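Long-range contacts in 4-hydroxybutyrate CoA-transferase (Porphyromonas gingivalis, PDB 3D3U), which probably transfers coenzyme A between acyl-CoA thioesters and small carboxylates such as acetate or 4-hydroxybutyrate: residues 28-33 and 54-59; 35-40 and 119-124; 46-51 and 70-75; 160-165 and 281-286; 164-169 and 288-293. One frame throughout, in Å; residues are numbered along the deposited sequence.

Interaction 1: 28-33 and 54-59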
# COMPACT_ATOMS: atom_id res chain seq x y z
N VAL A 28 -7.20 20.58 -1.31
CA VAL A 28 -8.03 19.51 -0.84
C VAL A 28 -7.22 18.31 -0.95
O VAL A 28 -6.30 18.31 -1.77
CB VAL A 28 -9.33 19.43 -1.72
CG1 VAL A 28 -9.48 20.68 -2.54
CG2 VAL A 28 -9.42 18.25 -2.56
N VAL A 29 -7.52 17.27 -0.17
CA VAL A 29 -6.80 15.98 -0.25
C VAL A 29 -7.85 14.89 -0.42
O VAL A 29 -8.87 14.90 0.27
CB VAL A 29 -5.92 15.71 1.11
CG1 VAL A 29 -5.47 14.26 1.23
CG2 VAL A 29 -4.67 16.62 1.26
N PHE A 30 -7.66 13.93 -1.33
CA PHE A 30 -8.68 12.83 -1.45
C PHE A 30 -8.18 11.59 -0.84
O PHE A 30 -7.00 11.30 -0.96
CB PHE A 30 -8.92 12.46 -2.89
CG PHE A 30 -9.68 13.50 -3.71
CD1 PHE A 30 -9.85 13.30 -5.12
CD2 PHE A 30 -10.25 14.64 -3.11
CE1 PHE A 30 -10.51 14.18 -5.90
CE2 PHE A 30 -10.96 15.51 -3.88
CZ PHE A 30 -11.08 15.30 -5.30
N GLY A 31 -9.03 10.81 -0.19
CA GLY A 31 -8.58 9.52 0.50
C GLY A 31 -8.18 8.62 -0.64
O GLY A 31 -8.54 8.93 -1.83
N HIS A 32 -7.42 7.55 -0.40
CA HIS A 32 -6.93 6.97 -1.69
C HIS A 32 -7.25 5.56 -1.98
O HIS A 32 -7.84 4.97 -1.17
CB HIS A 32 -5.47 7.35 -2.07
CG HIS A 32 -4.46 6.37 -1.56
ND1 HIS A 32 -4.62 5.74 -0.33
CD2 HIS A 32 -3.33 5.87 -2.13
CE1 HIS A 32 -3.59 4.91 -0.16
NE2 HIS A 32 -2.81 4.96 -1.24
N ALA A 33 -6.91 5.11 -3.20
CA ALA A 33 -6.87 3.70 -3.62
C ALA A 33 -8.32 3.37 -3.93
O ALA A 33 -8.89 4.02 -4.82
CB ALA A 33 -6.25 2.76 -2.55
N ILE A 54 -8.33 25.54 -7.14
CA ILE A 54 -8.38 24.48 -6.22
C ILE A 54 -7.19 23.56 -6.50
O ILE A 54 -6.98 23.16 -7.63
CB ILE A 54 -9.70 23.78 -6.36
CG1 ILE A 54 -10.81 24.80 -6.64
CG2 ILE A 54 -9.93 22.90 -5.19
CD1 ILE A 54 -11.22 25.50 -5.42
N THR A 55 -6.43 23.23 -5.47
CA THR A 55 -5.35 22.28 -5.62
C THR A 55 -5.79 20.97 -5.06
O THR A 55 -6.28 20.95 -3.92
CB THR A 55 -4.19 22.71 -4.73
OG1 THR A 55 -3.77 23.96 -5.17
CG2 THR A 55 -2.98 21.90 -5.01
N VAL A 56 -5.60 19.85 -5.77
CA VAL A 56 -5.83 18.58 -5.06
C VAL A 56 -4.62 17.72 -4.87
O VAL A 56 -3.76 17.63 -5.74
CB VAL A 56 -7.15 17.82 -5.45
CG1 VAL A 56 -7.38 17.95 -6.87
CG2 VAL A 56 -7.07 16.35 -5.09
N PHE A 57 -4.50 17.15 -3.68
CA PHE A 57 -3.45 16.18 -3.47
C PHE A 57 -4.01 14.78 -3.30
O PHE A 57 -5.07 14.56 -2.65
CB PHE A 57 -2.42 16.54 -2.36
CG PHE A 57 -1.52 15.38 -2.02
CD1 PHE A 57 -1.85 14.49 -0.99
CD2 PHE A 57 -0.41 15.09 -2.85
CE1 PHE A 57 -1.05 13.33 -0.71
CE2 PHE A 57 0.38 13.93 -2.61
CZ PHE A 57 0.05 13.03 -1.51
N HIS A 58 -3.33 13.85 -3.93
CA HIS A 58 -3.60 12.40 -3.75
C HIS A 58 -2.52 11.50 -4.42
O HIS A 58 -1.46 12.00 -4.87
CB HIS A 58 -5.05 12.00 -4.15
CG HIS A 58 -5.28 11.99 -5.63
ND1 HIS A 58 -6.07 12.93 -6.27
CD2 HIS A 58 -4.82 11.17 -6.60
CE1 HIS A 58 -6.10 12.67 -7.57
NE2 HIS A 58 -5.35 11.61 -7.80
N MET A 59 -2.79 10.19 -4.45
CA MET A 59 -1.81 9.16 -4.83
C MET A 59 -2.56 8.19 -5.68
O MET A 59 -2.90 8.57 -6.74
CB MET A 59 -1.19 8.52 -3.60
CG MET A 59 -0.16 9.43 -2.98
SD MET A 59 0.42 8.82 -1.38
CE MET A 59 2.18 9.06 -1.82
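Val28 holds Thr55 and Phe57 through its main chain: Val28 N donates to Thr55 O at 2.8 Å, and Val28 O accepts from Phe57 N at 2.9 Å. The ladder moves on by two residues to Phe30 N, which reaches Phe57 O at 3.0 Å. In this parallel pairing the two bonds of Val28 straddle Val56.

On the face carrying Val28, Phe30 and Val56, a CH-pi contact forms: Val56 CG2 sits almost exactly on the ring normal of Phe30, 3.9 Å from the ring centroid. Beside it the ring planes of Phe30 and His58 are nearly parallel, 5° apart, but slid so far that they barely overlap. At the start of the strands Val28 CG1 meets Ile54 CG2 at 3.5 Å. Across the sheet, Val29 and Phe57 run side by side; Phe57 CG is anti to its backbone N (chi1 169°), and Val29 CG2 comes to the ring edge, 4.2 Å from Phe57 CD1. Beyond the strands, His32 CD2 rests 3.7 Å from Met59 CB.

The contact closes the beta-alpha-beta unit made by strand 27-30, helix 38-46 and strand 54-57. Strand 119-125 flanks it beyond Val29, strand 76-79 lies beyond Ile54 and Val56, helix 106-110 covers Val29 and Phe57, and Phe30 faces Pro37 and Phe40 at the start of helix 38-46.

Interaction 2: 35-40 and 119-124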
# COMPACT_ATOMS: atom_id res chain seq x y z
N ALA A 35 -10.80 3.72 -1.99
CA ALA A 35 -11.64 4.52 -1.15
C ALA A 35 -11.66 5.90 -1.66
O ALA A 35 -12.08 6.80 -0.92
CB ALA A 35 -11.14 4.55 0.27
N ALA A 36 -11.19 6.08 -2.89
CA ALA A 36 -11.10 7.35 -3.62
C ALA A 36 -12.54 7.87 -3.90
O ALA A 36 -13.41 7.08 -4.28
CB ALA A 36 -10.38 7.09 -4.93
N PRO A 37 -12.81 9.16 -3.67
CA PRO A 37 -14.15 9.63 -3.65
C PRO A 37 -14.50 10.24 -5.00
O PRO A 37 -14.55 11.45 -5.25
CB PRO A 37 -14.13 10.66 -2.51
CG PRO A 37 -12.73 10.95 -2.29
CD PRO A 37 -11.88 10.24 -3.31
N VAL A 38 -14.80 9.31 -5.87
CA VAL A 38 -15.05 9.58 -7.23
C VAL A 38 -16.35 10.36 -7.39
O VAL A 38 -16.42 11.20 -8.29
CB VAL A 38 -14.96 8.26 -8.01
CG1 VAL A 38 -15.54 7.16 -7.18
CG2 VAL A 38 -15.67 8.37 -9.36
N ARG A 39 -17.36 10.16 -6.53
CA ARG A 39 -18.63 11.00 -6.64
C ARG A 39 -18.40 12.46 -6.53
O ARG A 39 -18.95 13.28 -7.27
CB ARG A 39 -19.62 10.63 -5.58
CG ARG A 39 -20.64 9.69 -6.16
CD ARG A 39 -20.14 8.33 -6.44
NE ARG A 39 -19.17 7.83 -5.45
CZ ARG A 39 -18.62 6.63 -5.61
NH1 ARG A 39 -17.72 6.15 -4.75
NH2 ARG A 39 -18.98 5.89 -6.68
N PHE A 40 -17.59 12.77 -5.54
CA PHE A 40 -17.08 14.06 -5.36
C PHE A 40 -16.23 14.49 -6.52
O PHE A 40 -16.35 15.66 -6.94
CB PHE A 40 -16.24 14.08 -4.14
CG PHE A 40 -16.05 15.47 -3.57
CD1 PHE A 40 -15.02 16.28 -3.97
CD2 PHE A 40 -16.93 15.96 -2.64
CE1 PHE A 40 -14.82 17.54 -3.43
CE2 PHE A 40 -16.74 17.20 -2.15
CZ PHE A 40 -15.63 18.00 -2.54
N VAL A 119 -9.55 21.02 3.28
CA VAL A 119 -10.64 20.05 3.27
C VAL A 119 -10.10 18.66 2.95
O VAL A 119 -9.34 18.51 2.02
CB VAL A 119 -11.81 20.44 2.25
CG1 VAL A 119 -11.36 21.34 1.20
CG2 VAL A 119 -12.51 19.19 1.58
N ALA A 120 -10.52 17.66 3.69
CA ALA A 120 -10.19 16.29 3.40
C ALA A 120 -11.42 15.58 2.81
O ALA A 120 -12.45 15.51 3.45
CB ALA A 120 -9.70 15.59 4.73
N VAL A 121 -11.35 15.07 1.60
CA VAL A 121 -12.50 14.37 1.03
C VAL A 121 -12.29 12.87 1.05
O VAL A 121 -11.48 12.42 0.31
CB VAL A 121 -12.80 14.79 -0.39
CG1 VAL A 121 -13.91 13.94 -1.02
CG2 VAL A 121 -13.26 16.14 -0.32
N VAL A 122 -13.03 12.11 1.87
CA VAL A 122 -12.83 10.70 2.08
C VAL A 122 -14.08 9.91 1.82
O VAL A 122 -15.22 10.41 1.82
CB VAL A 122 -12.43 10.37 3.54
CG1 VAL A 122 -11.20 11.13 3.98
CG2 VAL A 122 -13.56 10.62 4.49
N GLN A 123 -13.89 8.60 1.67
CA GLN A 123 -15.06 7.77 1.46
C GLN A 123 -15.27 6.82 2.63
O GLN A 123 -14.68 5.84 2.60
CB GLN A 123 -14.88 6.98 0.14
CG GLN A 123 -15.96 6.00 -0.12
CD GLN A 123 -15.89 5.42 -1.52
OE1 GLN A 123 -14.82 5.26 -2.09
NE2 GLN A 123 -17.03 5.06 -2.05
N VAL A 124 -16.07 7.06 3.64
CA VAL A 124 -16.22 5.99 4.67
C VAL A 124 -17.41 5.12 4.50
O VAL A 124 -18.16 5.26 3.51
CB VAL A 124 -16.41 6.60 6.00
CG1 VAL A 124 -15.13 7.35 6.34
CG2 VAL A 124 -17.61 7.63 5.93
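Phe40 and Val121 face each other where the start of helix 38-46 packs on strand 119-125, part of the parallel sheet of a Rossmann-like alpha/beta fold. Phe40 CG stands anti to its backbone N (chi1 -159°), which sets CG toward the strand; the ring lies over Val121. Both methyls of Val121 press on one face of that ring. CG1 lies under its root, 3.7 Å from Phe40 CG, while CG2 sits further out, 3.8 Å from the ring centroid and 15° off the normal.

Pro37, at the N-cap position of the helix and the centre of an inverse gamma turn, comes down beside the same valine. Its ring crosses the Val121 side chain, with Pro37 CG 3.5 Å from Val121 CG1, so this one methyl is wedged between a proline and a phenylalanine. Val153 of the next strand and Phe30 also touch Phe40 and Val121, which continues the apolar layer between helix and sheet.

Toward the end of the strand the packing turns polar. The extended Gln123 side chain passes Ala35 and Ala36 and brings its amide to the edge of the Arg39 guanidinium, the two planes being 59° apart. The charge of Arg39 is met elsewhere, by Glu182 at NH2 and Glu155 at NE; Glu155 also accepts from Phe40 N. Back in the apolar layer, the outermost touch is Val121 CG2 on Phe40 CZ, at 3.7 Å.

Interaction 3: 46-51 and 70-75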
# COMPACT_ATOMS: atom_id res chain seq x y z
N ARG A 46 -18.94 18.45 -12.93
CA ARG A 46 -20.13 19.23 -13.19
C ARG A 46 -20.05 20.67 -12.71
O ARG A 46 -20.55 21.53 -13.40
CB ARG A 46 -21.32 18.60 -12.53
CG ARG A 46 -21.57 17.22 -12.94
CD ARG A 46 -22.92 16.79 -12.53
NE ARG A 46 -22.85 16.61 -11.13
CZ ARG A 46 -22.48 15.48 -10.57
NH1 ARG A 46 -22.19 14.39 -11.36
NH2 ARG A 46 -22.40 15.45 -9.21
N GLN A 47 -19.48 20.94 -11.53
CA GLN A 47 -19.48 22.27 -10.97
C GLN A 47 -18.27 23.05 -11.37
O GLN A 47 -18.02 24.07 -10.75
CB GLN A 47 -19.59 22.26 -9.43
CG GLN A 47 -20.90 21.60 -8.90
CD GLN A 47 -22.19 22.27 -9.37
OE1 GLN A 47 -22.33 23.50 -9.20
NE2 GLN A 47 -23.13 21.50 -10.01
N ARG A 48 -17.51 22.63 -12.40
CA ARG A 48 -16.20 23.30 -12.75
C ARG A 48 -16.19 24.82 -12.96
O ARG A 48 -15.20 25.53 -12.68
CB ARG A 48 -15.56 22.68 -13.93
CG ARG A 48 -16.28 22.82 -15.15
CD ARG A 48 -15.80 21.73 -16.12
NE ARG A 48 -16.18 21.87 -17.54
CZ ARG A 48 -17.06 21.12 -18.16
NH1 ARG A 48 -17.30 21.27 -19.46
NH2 ARG A 48 -17.68 20.18 -17.50
N GLU A 49 -17.33 25.31 -13.40
CA GLU A 49 -17.44 26.63 -13.99
C GLU A 49 -17.48 27.52 -12.77
O GLU A 49 -17.23 28.70 -12.89
CB GLU A 49 -18.72 26.64 -14.85
CG GLU A 49 -19.13 25.17 -15.38
CD GLU A 49 -19.08 24.99 -16.97
OE1 GLU A 49 -19.10 26.07 -17.69
OE2 GLU A 49 -19.05 23.82 -17.54
N LYS A 50 -17.75 26.94 -11.59
CA LYS A 50 -17.67 27.72 -10.37
C LYS A 50 -16.38 27.57 -9.58
O LYS A 50 -16.11 28.46 -8.76
CB LYS A 50 -18.74 27.36 -9.39
CG LYS A 50 -20.01 27.23 -9.95
CD LYS A 50 -21.04 26.92 -8.84
CE LYS A 50 -22.47 26.72 -9.41
NZ LYS A 50 -22.69 27.71 -10.52
N LEU A 51 -15.63 26.47 -9.70
CA LEU A 51 -14.43 26.41 -8.89
C LEU A 51 -13.25 27.31 -9.44
O LEU A 51 -13.00 27.40 -10.68
CB LEU A 51 -13.95 24.99 -8.70
CG LEU A 51 -14.80 23.80 -8.27
CD1 LEU A 51 -15.68 24.18 -7.13
CD2 LEU A 51 -15.57 23.48 -9.46
N PRO A 70 -8.63 17.80 -19.06
CA PRO A 70 -8.09 19.09 -19.48
C PRO A 70 -8.96 20.29 -19.15
O PRO A 70 -8.41 21.36 -18.87
CB PRO A 70 -7.93 18.95 -21.01
CG PRO A 70 -7.89 17.57 -21.31
CD PRO A 70 -8.43 16.78 -20.10
N GLU A 71 -10.29 20.15 -19.17
CA GLU A 71 -11.22 21.30 -18.93
C GLU A 71 -11.22 21.75 -17.48
O GLU A 71 -11.66 22.84 -17.13
CB GLU A 71 -12.60 21.05 -19.53
CG GLU A 71 -13.18 19.68 -19.38
CD GLU A 71 -12.66 18.57 -20.33
OE1 GLU A 71 -13.32 18.26 -21.27
OE2 GLU A 71 -11.67 17.86 -20.13
N MET A 72 -10.66 20.92 -16.60
CA MET A 72 -10.35 21.35 -15.24
C MET A 72 -9.29 22.42 -15.16
O MET A 72 -9.16 23.08 -14.12
CB MET A 72 -9.86 20.20 -14.43
CG MET A 72 -10.89 19.11 -14.38
SD MET A 72 -12.52 19.76 -14.16
CE MET A 72 -12.77 20.14 -12.43
N ARG A 73 -8.54 22.59 -16.25
CA ARG A 73 -7.50 23.63 -16.31
C ARG A 73 -8.03 24.98 -15.83
O ARG A 73 -8.98 25.52 -16.37
CB ARG A 73 -6.82 23.75 -17.69
CG ARG A 73 -5.94 24.96 -17.79
CD ARG A 73 -5.11 24.99 -19.03
NE ARG A 73 -3.74 24.53 -18.78
CZ ARG A 73 -3.33 23.30 -19.01
NH1 ARG A 73 -4.20 22.42 -19.48
NH2 ARG A 73 -2.07 22.94 -18.76
N SER A 74 -7.35 25.50 -14.82
CA SER A 74 -7.67 26.74 -14.11
C SER A 74 -8.75 26.49 -13.12
O SER A 74 -9.04 27.40 -12.36
CB SER A 74 -8.11 27.86 -14.99
OG SER A 74 -9.48 27.95 -14.98
N HIS A 75 -9.36 25.30 -13.09
CA HIS A 75 -10.29 25.05 -11.98
C HIS A 75 -9.72 24.26 -10.88
O HIS A 75 -9.79 24.66 -9.75
CB HIS A 75 -11.63 24.50 -12.47
CG HIS A 75 -12.22 25.33 -13.58
ND1 HIS A 75 -12.83 26.54 -13.35
CD2 HIS A 75 -12.27 25.12 -14.92
CE1 HIS A 75 -13.25 27.03 -14.50
NE2 HIS A 75 -12.93 26.18 -15.46
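His75 ties two loops together by a side-chain-to-backbone hydrogen bond: ND1 donates to Leu51 O at 2.8 Å. Both loops lead into parallel strands: segment 46-51 runs on to strand 54-57, and segment 70-75, which holds a 3-10 turn at 70-72, runs on to strand 76-79. They lie at the same end of the Rossmann-like sheet. The bond is close to straight, 166° at the hydrogen, and Leu51 O lies almost exactly in the imidazole plane. His75 CG is anti to its carbonyl carbon (chi1 -51°), which sets CG on the side of the opposing loop. The carbonyl of Arg48 lies over one ring face, and Ser74 OG sits over the other.

Arg48 makes the second half of the contact. Its CG takes the position between backbone N and carbonyl carbon, and the chain then runs extended to NE. On one face of the guanidinium rests the aliphatic part of Glu71, with CG 4.1 Å from Arg48 NE. Over the opposite face stands Glu49 OE2, 3.5 Å from Arg48 NE, a salt bridge of charges alone since no N-H points at the oxygen.

Further out, Tyr45 makes a cation-pi contact with Arg48, Leu51 packs on Val18 of helix 14-21, and a backbone bond joins His75 to Ile54. Met72 starts off away from the other loop, but its bent chain swings CE back to within 4.1 Å of Arg48 CB.

Interaction 4: 160-165 and 281-286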
# COMPACT_ATOMS: atom_id res chain seq x y z
N MET A 160 -19.25 0.43 1.41
CA MET A 160 -17.87 0.43 2.02
C MET A 160 -17.89 -0.51 3.21
O MET A 160 -18.72 -0.32 4.08
CB MET A 160 -17.43 1.83 2.52
CG MET A 160 -16.04 1.82 3.17
SD MET A 160 -14.69 1.30 2.00
CE MET A 160 -14.60 2.62 0.85
N PRO A 161 -17.03 -1.52 3.26
CA PRO A 161 -16.91 -2.41 4.42
C PRO A 161 -16.44 -1.74 5.71
O PRO A 161 -15.78 -0.72 5.69
CB PRO A 161 -15.81 -3.40 3.98
CG PRO A 161 -15.19 -2.83 2.91
CD PRO A 161 -16.10 -1.93 2.20
N PHE A 162 -16.76 -2.37 6.82
CA PHE A 162 -16.44 -1.84 8.08
C PHE A 162 -15.35 -2.69 8.59
O PHE A 162 -15.58 -3.88 8.84
CB PHE A 162 -17.64 -1.98 9.04
CG PHE A 162 -17.50 -1.15 10.32
CD1 PHE A 162 -16.82 -1.65 11.44
CD2 PHE A 162 -18.03 0.12 10.39
CE1 PHE A 162 -16.67 -0.91 12.60
CE2 PHE A 162 -17.89 0.86 11.57
CZ PHE A 162 -17.20 0.32 12.66
N ILE A 163 -14.21 -2.06 8.85
CA ILE A 163 -13.00 -2.67 9.35
C ILE A 163 -12.43 -1.82 10.49
O ILE A 163 -12.48 -0.55 10.49
CB ILE A 163 -12.01 -2.67 8.21
CG1 ILE A 163 -12.64 -3.26 6.96
CG2 ILE A 163 -10.66 -3.31 8.60
CD1 ILE A 163 -11.64 -3.36 5.95
N GLY A 164 -11.81 -2.51 11.44
CA GLY A 164 -11.58 -1.94 12.76
C GLY A 164 -10.14 -1.65 12.87
O GLY A 164 -9.52 -1.41 11.85
N GLY A 165 -9.58 -1.72 14.07
CA GLY A 165 -8.29 -1.12 14.33
C GLY A 165 -8.46 0.38 14.49
O GLY A 165 -9.54 0.88 14.83
N VAL A 281 -13.64 -8.91 4.06
CA VAL A 281 -13.10 -8.04 5.12
C VAL A 281 -14.17 -7.25 5.89
O VAL A 281 -13.96 -6.75 7.03
CB VAL A 281 -11.97 -7.16 4.62
CG1 VAL A 281 -10.95 -8.09 3.87
CG2 VAL A 281 -12.53 -5.93 3.77
N ASN A 282 -15.35 -7.18 5.29
CA ASN A 282 -16.37 -6.45 5.96
C ASN A 282 -16.64 -7.10 7.31
O ASN A 282 -16.90 -8.28 7.39
CB ASN A 282 -17.57 -6.41 5.07
CG ASN A 282 -18.62 -5.47 5.57
OD1 ASN A 282 -18.39 -4.65 6.46
ND2 ASN A 282 -19.80 -5.57 5.00
N ASN A 283 -16.49 -6.31 8.37
CA ASN A 283 -16.98 -6.69 9.71
C ASN A 283 -16.29 -7.94 10.09
O ASN A 283 -16.94 -8.92 10.36
CB ASN A 283 -18.47 -7.01 9.69
CG ASN A 283 -19.28 -5.85 10.07
OD1 ASN A 283 -19.05 -5.24 11.11
ND2 ASN A 283 -20.24 -5.49 9.22
N ASN A 284 -14.98 -7.95 10.04
CA ASN A 284 -14.33 -9.17 10.38
C ASN A 284 -13.28 -8.86 11.46
O ASN A 284 -12.35 -8.10 11.25
CB ASN A 284 -13.88 -9.90 9.10
CG ASN A 284 -12.89 -10.96 9.34
OD1 ASN A 284 -12.35 -11.10 10.44
ND2 ASN A 284 -12.59 -11.70 8.31
N PRO A 285 -13.48 -9.44 12.63
CA PRO A 285 -12.66 -9.18 13.79
C PRO A 285 -11.20 -9.34 13.46
O PRO A 285 -10.37 -8.70 13.99
CB PRO A 285 -13.03 -10.35 14.75
CG PRO A 285 -14.43 -10.71 14.37
CD PRO A 285 -14.50 -10.47 12.90
N VAL A 286 -10.85 -10.23 12.60
CA VAL A 286 -9.45 -10.59 12.61
C VAL A 286 -8.59 -9.70 11.66
O VAL A 286 -7.33 -9.89 11.50
CB VAL A 286 -9.29 -12.04 12.31
CG1 VAL A 286 -9.33 -12.29 10.79
CG2 VAL A 286 -7.99 -12.36 12.77
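Phe162 is gripped at both ends of its backbone by consecutive asparagines, one using its side chain and the other its main chain. Asn282 OD1 accepts from Phe162 N at 2.8 Å, and Asn283 N donates to Phe162 O at 2.6 Å. The first bond is nearly straight at the hydrogen, 167°, although Phe162 N stands well above the plane of the Asn282 amide. The second donor is only slightly tilted from the plane of the Phe162 carbonyl.

Asn282 CG lies anti to its backbone N (chi1 -170°), which sets CG near Pro161 CA, and OD1 reaches on to the Phe162 amide. The two CB atoms, of Pro161 and Asn282, meet at 3.7 Å. Beneath the polar pair is a small apolar patch: Val281 CG2 touches Ile163 CD1 at 3.5 Å and also faces the Pro161 ring. The end of the Phe162 side chain leads away from the turn, with Asn283 OD1 standing obliquely by the ring, and the residue packs on Ser125.

Asn283 takes up left-handed backbone angles just after the helix. One residue later Asn284 OD1 accepts from Val286 N at 2.8 Å, an Asx turn that bends the chain toward strand 287-289.

What results is a helix-to-strand turn at the end of helix 275-281, docked on the chain that leaves the first Rossmann-like sheet and enters the second as its edge strand 164-165. Such a joint between two alpha/beta sheets fits the two-part build of this CoA-transferase family.

Interaction 5: 164-169 and 288-293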
# COMPACT_ATOMS: atom_id res chain seq x y z
N GLY A 164 -11.81 -2.51 11.44
CA GLY A 164 -11.58 -1.94 12.76
C GLY A 164 -10.14 -1.65 12.87
O GLY A 164 -9.52 -1.41 11.85
N GLY A 165 -9.58 -1.72 14.07
CA GLY A 165 -8.29 -1.12 14.33
C GLY A 165 -8.46 0.38 14.49
O GLY A 165 -9.54 0.88 14.83
N GLU A 166 -7.41 1.16 14.27
CA GLU A 166 -7.53 2.61 14.50
C GLU A 166 -8.06 3.24 13.25
O GLU A 166 -7.40 4.12 12.69
CB GLU A 166 -6.17 3.20 14.67
CG GLU A 166 -5.84 3.82 15.97
CD GLU A 166 -4.68 4.77 15.72
OE1 GLU A 166 -4.77 5.67 14.79
OE2 GLU A 166 -3.64 4.57 16.41
N ASN A 167 -9.24 2.79 12.83
CA ASN A 167 -9.77 3.08 11.52
C ASN A 167 -11.14 3.73 11.61
O ASN A 167 -11.97 3.55 10.71
CB ASN A 167 -9.95 1.76 10.79
CG ASN A 167 -9.91 1.96 9.32
OD1 ASN A 167 -9.58 3.08 8.83
ND2 ASN A 167 -10.28 0.90 8.58
N LEU A 168 -11.43 4.47 12.66
CA LEU A 168 -12.80 4.98 12.81
C LEU A 168 -12.81 6.48 12.74
O LEU A 168 -11.79 7.12 13.01
CB LEU A 168 -13.40 4.55 14.14
CG LEU A 168 -14.05 3.18 14.21
CD1 LEU A 168 -13.36 2.15 13.32
CD2 LEU A 168 -14.12 2.75 15.71
N ILE A 169 -13.98 7.04 12.43
CA ILE A 169 -14.17 8.46 12.51
C ILE A 169 -15.62 8.78 12.89
O ILE A 169 -16.60 8.25 12.33
CB ILE A 169 -13.73 9.10 11.18
CG1 ILE A 169 -13.40 10.58 11.30
CG2 ILE A 169 -14.72 8.74 9.98
CD1 ILE A 169 -14.56 11.38 11.42
N GLU A 288 -7.69 -5.66 10.67
CA GLU A 288 -7.60 -4.33 11.23
C GLU A 288 -6.75 -3.30 10.48
O GLU A 288 -5.59 -3.62 10.01
CB GLU A 288 -7.13 -4.45 12.65
CG GLU A 288 -8.21 -5.08 13.50
CD GLU A 288 -7.71 -5.32 14.91
OE1 GLU A 288 -6.48 -5.30 15.08
OE2 GLU A 288 -8.54 -5.52 15.85
N CYS A 289 -7.24 -2.05 10.37
CA CYS A 289 -6.43 -1.08 9.67
C CYS A 289 -5.76 -0.13 10.56
O CYS A 289 -6.23 0.14 11.64
CB CYS A 289 -7.28 -0.38 8.65
SG CYS A 289 -7.59 -1.51 7.25
N TYR A 290 -4.61 0.33 10.12
CA TYR A 290 -3.98 1.45 10.76
C TYR A 290 -3.32 2.31 9.73
O TYR A 290 -2.95 1.89 8.63
CB TYR A 290 -2.87 0.97 11.63
CG TYR A 290 -3.32 0.09 12.72
CD1 TYR A 290 -3.62 0.58 14.02
CD2 TYR A 290 -3.47 -1.26 12.47
CE1 TYR A 290 -4.06 -0.29 15.03
CE2 TYR A 290 -3.90 -2.12 13.44
CZ TYR A 290 -4.19 -1.64 14.68
OH TYR A 290 -4.60 -2.63 15.49
N PRO A 291 -3.08 3.54 10.11
CA PRO A 291 -2.48 4.46 9.19
C PRO A 291 -1.02 4.09 8.93
O PRO A 291 -0.40 3.30 9.67
CB PRO A 291 -2.57 5.80 9.94
CG PRO A 291 -3.02 5.52 11.39
CD PRO A 291 -3.32 4.09 11.47
N VAL A 292 -0.44 4.69 7.90
CA VAL A 292 0.95 4.40 7.57
C VAL A 292 1.97 5.08 8.46
O VAL A 292 3.14 4.66 8.52
CB VAL A 292 1.29 4.99 6.24
CG1 VAL A 292 1.09 3.98 5.16
CG2 VAL A 292 0.50 6.33 6.02
N ASP A 293 1.60 6.21 9.06
CA ASP A 293 2.58 6.88 9.85
C ASP A 293 2.78 5.97 11.08
O ASP A 293 3.22 6.38 12.14
CB ASP A 293 2.12 8.29 10.20
CG ASP A 293 0.74 8.31 10.77
OD1 ASP A 293 0.59 7.50 11.73
OD2 ASP A 293 -0.26 9.04 10.37
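Gly164 O takes the backbone N-H of Cys289 at 2.8 Å, and Cys289 O receives a weak bond from Glu166 N, so the short strand 164-165 runs parallel to strand 287-289. Glu288 CG is anti to its carbonyl carbon, which brings it to 3.7 Å from Gly165 N, before the chain extends onward. Gly165, with positive phi and no side chain, lies close to Glu288 CB and near the hydroxyl end of Tyr290.

Glu166, centre of an inverse gamma turn, meets the Tyr290 ring obliquely, CB to CD1 at 3.7 Å. Its extended chain then crosses Pro291 at about a right angle, OE1 coming 3.8 Å from Pro291 CG. Asn167 CG is anti to its backbone N (chi1 -155°), which brings CG toward Cys289; Asn167 ND2 lies 3.3 Å from Cys289 CB and spends its hydrogen bonding on Gly136 O and, weakly, on Ile163 O.

The two glutamates have no charged partner across the contact, and their ion pairs outside it, Glu166 with Lys143 and Glu288 with Lys265, are long and weak. This suggests that the contact depends more on the Cys289 N to Gly164 O bond and on packing than on charge.

Overall arrangement
From the N terminus, interaction 1 closes the first beta-alpha-beta loop, pairing 28-33 with 54-59. Interaction 2 opens inside that loop and ends far beyond it, at 119-124, so the two cross, and they meet where strands 27-30 and 119-125 are neighbours. Interaction 3 also crosses interaction 1, touching it through Ile54 and His75, and is nested within the loop of interaction 2. Interactions 1 and 2 involve strands of the first parallel sheet; interaction 3 joins loops leading into two of its strands. Interactions 4 and 5 come after all three and start from the same stretch, sharing Gly164 and Gly165; their long loops tie the first part of the fold to the second sheet. Met160 and Ile169 pack back against interaction 2.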